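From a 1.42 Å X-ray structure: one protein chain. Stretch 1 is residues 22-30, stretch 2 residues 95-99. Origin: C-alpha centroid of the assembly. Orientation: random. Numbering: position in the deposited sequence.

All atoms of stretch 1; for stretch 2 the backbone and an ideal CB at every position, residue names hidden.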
# COMPACT_ATOMS: atom_id res chain seq x y z
N THR A 22 -19.02 12.24 23.38
CA THR A 22 -18.34 11.46 22.39
C THR A 22 -17.77 10.15 22.94
O THR A 22 -17.57 10.02 24.15
CB THR A 22 -17.13 12.22 21.83
OG1 THR A 22 -16.17 12.41 22.87
CG2 THR A 22 -17.55 13.63 21.24
N SER A 23 -17.49 9.20 22.06
CA SER A 23 -16.85 7.98 22.46
C SER A 23 -15.48 8.23 23.10
O SER A 23 -15.10 7.54 24.06
CB SER A 23 -16.67 7.05 21.31
OG SER A 23 -17.93 6.70 20.79
N GLN A 24 -14.72 9.20 22.57
CA GLN A 24 -13.45 9.56 23.11
C GLN A 24 -13.52 9.91 24.60
O GLN A 24 -12.61 9.58 25.39
CB GLN A 24 -12.91 10.73 22.27
CG GLN A 24 -11.54 11.19 22.65
CD GLN A 24 -11.04 12.32 21.76
OE1 GLN A 24 -11.79 12.90 20.99
NE2 GLN A 24 -9.74 12.60 21.87
N ASN A 25 -14.62 10.55 24.99
CA ASN A 25 -14.81 10.96 26.37
C ASN A 25 -15.53 9.91 27.20
O ASN A 25 -15.44 9.95 28.42
CB ASN A 25 -15.53 12.32 26.42
CG ASN A 25 -14.64 13.45 25.91
OD1 ASN A 25 -13.41 13.35 25.90
ND2 ASN A 25 -15.30 14.55 25.44
N ALA A 26 -16.26 9.01 26.57
CA ALA A 26 -17.09 8.03 27.27
C ALA A 26 -16.38 6.74 27.60
O ALA A 26 -16.72 6.12 28.60
CB ALA A 26 -18.31 7.67 26.44
N LEU A 27 -15.46 6.34 26.75
CA LEU A 27 -14.90 4.99 26.81
C LEU A 27 -13.55 4.95 27.50
O LEU A 27 -12.76 5.89 27.42
CB LEU A 27 -14.68 4.45 25.39
CG LEU A 27 -15.91 4.26 24.50
CD1 LEU A 27 -15.59 3.78 23.09
CD2 LEU A 27 -16.87 3.29 25.17
N ASP A 28 -13.27 3.83 28.16
CA ASP A 28 -11.95 3.55 28.71
C ASP A 28 -11.21 2.90 27.52
O ASP A 28 -11.00 1.68 27.44
CB ASP A 28 -11.96 2.62 29.92
CG ASP A 28 -10.55 2.33 30.43
OD1 ASP A 28 -9.66 3.12 30.11
OD2 ASP A 28 -10.39 1.33 31.15
N TRP A 29 -10.84 3.73 26.56
CA TRP A 29 -10.22 3.26 25.30
C TRP A 29 -8.70 3.02 25.35
O TRP A 29 -8.23 2.24 24.58
CB TRP A 29 -10.62 4.11 24.08
CG TRP A 29 -10.32 5.59 24.26
CD1 TRP A 29 -11.18 6.57 24.67
CD2 TRP A 29 -9.05 6.23 24.09
NE1 TRP A 29 -10.52 7.76 24.79
CE2 TRP A 29 -9.23 7.59 24.42
CE3 TRP A 29 -7.77 5.77 23.70
CZ2 TRP A 29 -8.19 8.51 24.35
CZ3 TRP A 29 -6.75 6.68 23.65
CH2 TRP A 29 -6.96 8.04 23.99
N PRO A 30 -7.93 3.72 26.19
CA PRO A 30 -6.48 3.37 26.27
C PRO A 30 -6.37 1.88 26.64
O PRO A 30 -7.03 1.42 27.54
CB PRO A 30 -5.94 4.32 27.35
CG PRO A 30 -6.86 5.47 27.33
CD PRO A 30 -8.24 4.86 27.11
N UNK A 95 -12.90 2.58 14.20
CA UNK A 95 -14.04 3.07 14.98
C UNK A 95 -13.80 2.57 16.39
O UNK A 95 -13.67 1.37 16.63
CB UNK A 95 -15.38 2.60 14.42
N UNK A 96 -13.76 3.50 17.36
CA UNK A 96 -13.46 3.12 18.74
C UNK A 96 -14.78 2.78 19.42
O UNK A 96 -15.68 3.63 19.47
CB UNK A 96 -12.72 4.23 19.48
N UNK A 97 -14.90 1.57 19.94
CA UNK A 97 -16.13 1.12 20.50
C UNK A 97 -15.94 0.51 21.88
O UNK A 97 -14.86 0.49 22.44
CB UNK A 97 -16.79 0.11 19.56
N UNK A 98 -17.01 -0.03 22.44
CA UNK A 98 -16.94 -0.67 23.76
C UNK A 98 -16.11 -1.95 23.70
O UNK A 98 -16.49 -2.96 23.04
CB UNK A 98 -18.34 -0.98 24.28
N UNK A 99 -14.98 -1.92 24.41
CA UNK A 99 -14.04 -3.03 24.47
C UNK A 99 -13.52 -3.50 23.11
O UNK A 99 -13.15 -4.66 22.96
CB UNK A 99 -14.71 -4.21 25.18

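Stretch 1 has a short helix, residues 23-26, after which L27 leaves helical geometry. Against S23, L27 and W29 runs stretch 2, extended from 95 to 97. No direct hydrogen bond joins the two, so fit depends mainly on shape and apolar character.

Position 95 has beta angles (phi -91°, psi 124°), and nothing of stretch 1 lies within 5.5 Å of its ideal CB. Stretch 1 therefore sets almost no limit here, and many residues that tolerate a strand would do. The deposited residue is L95, whose side chain comes no nearer than 6.2 Å, L95 CD1 to S23 OG.

At position 96 the CA-to-CB bond points toward stretch 1, and the ideal CB lies 4.6 Å from L27 CD1, 5.1 Å from W29 CB and 5.2 Å from S23 CB. Two of these neighbours are carbons of large apolar side chains, and the space left is enough for a few further carbons. With phi -90° and psi 122°, a beta-branched residue is at ease; valine or isoleucine would suit, with leucine or alanine also conceivable. The residue is V96, chi1 in t. Its CG1 packs 3.6 Å from W29 CB and 3.9 Å from L27 CD1, bridging the two side chains. Its carbonyl contributes independently of the side chain: a water accepts from S23 OG (2.9 Å) and donates to V96 O (2.7 Å), linking helix to strand.

At position 97 the ideal CB points away from stretch 1, 5.2 Å from L27 CD1, so stretch 1 does not exclude a side chain. Phi -131° with psi -175° is extended and open to most residues; neither angles nor contact single out glycine. G97 is deposited, and it meets stretch 1 through its backbone: its O lies 3.4 Å from L27 CD1, a van der Waals approach.

Position 98 points sideways, its ideal CB 4.6 Å from L27 CD2. An aliphatic first portion could lie against that methyl, while the end of a longer chain can run past L27, so a polar or charged end is tolerable though stretch 1 offers it no partner; glutamate, glutamine, lysine or methionine are all reasonable. E98 lays its CG methylene against L27, CG sitting 3.7 Å from L27 CD2.

Position 99 points away, and its positive phi (56°, psi 25°) is left-handed, favouring glycine, asparagine or aspartate. N99 fits that preference; its side chain makes no contact with stretch 1, and OD1 is hydrogen-bonded elsewhere in the structure.

Stretch 2, residues 95-99: LVGEN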
# COMPACT_ATOMS: atom_id res chain seq x y z
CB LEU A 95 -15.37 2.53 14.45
CG LEU A 95 -16.62 2.88 15.23
CD1 LEU A 95 -16.97 4.34 15.10
CD2 LEU A 95 -17.75 2.02 14.65
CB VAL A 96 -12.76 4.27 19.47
CG1 VAL A 96 -12.38 3.90 20.92
CG2 VAL A 96 -11.50 4.73 18.70
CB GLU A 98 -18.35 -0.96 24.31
CG GLU A 98 -19.07 0.35 24.59
CD GLU A 98 -20.28 0.25 25.47
OE1 GLU A 98 -20.29 -0.64 26.37
OE2 GLU A 98 -21.14 1.17 25.34
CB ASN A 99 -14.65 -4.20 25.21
CG ASN A 99 -14.94 -3.85 26.66
OD1 ASN A 99 -14.16 -3.13 27.30
ND2 ASN A 99 -16.06 -4.39 27.18
O HOH W 1 -17.15 5.60 18.24
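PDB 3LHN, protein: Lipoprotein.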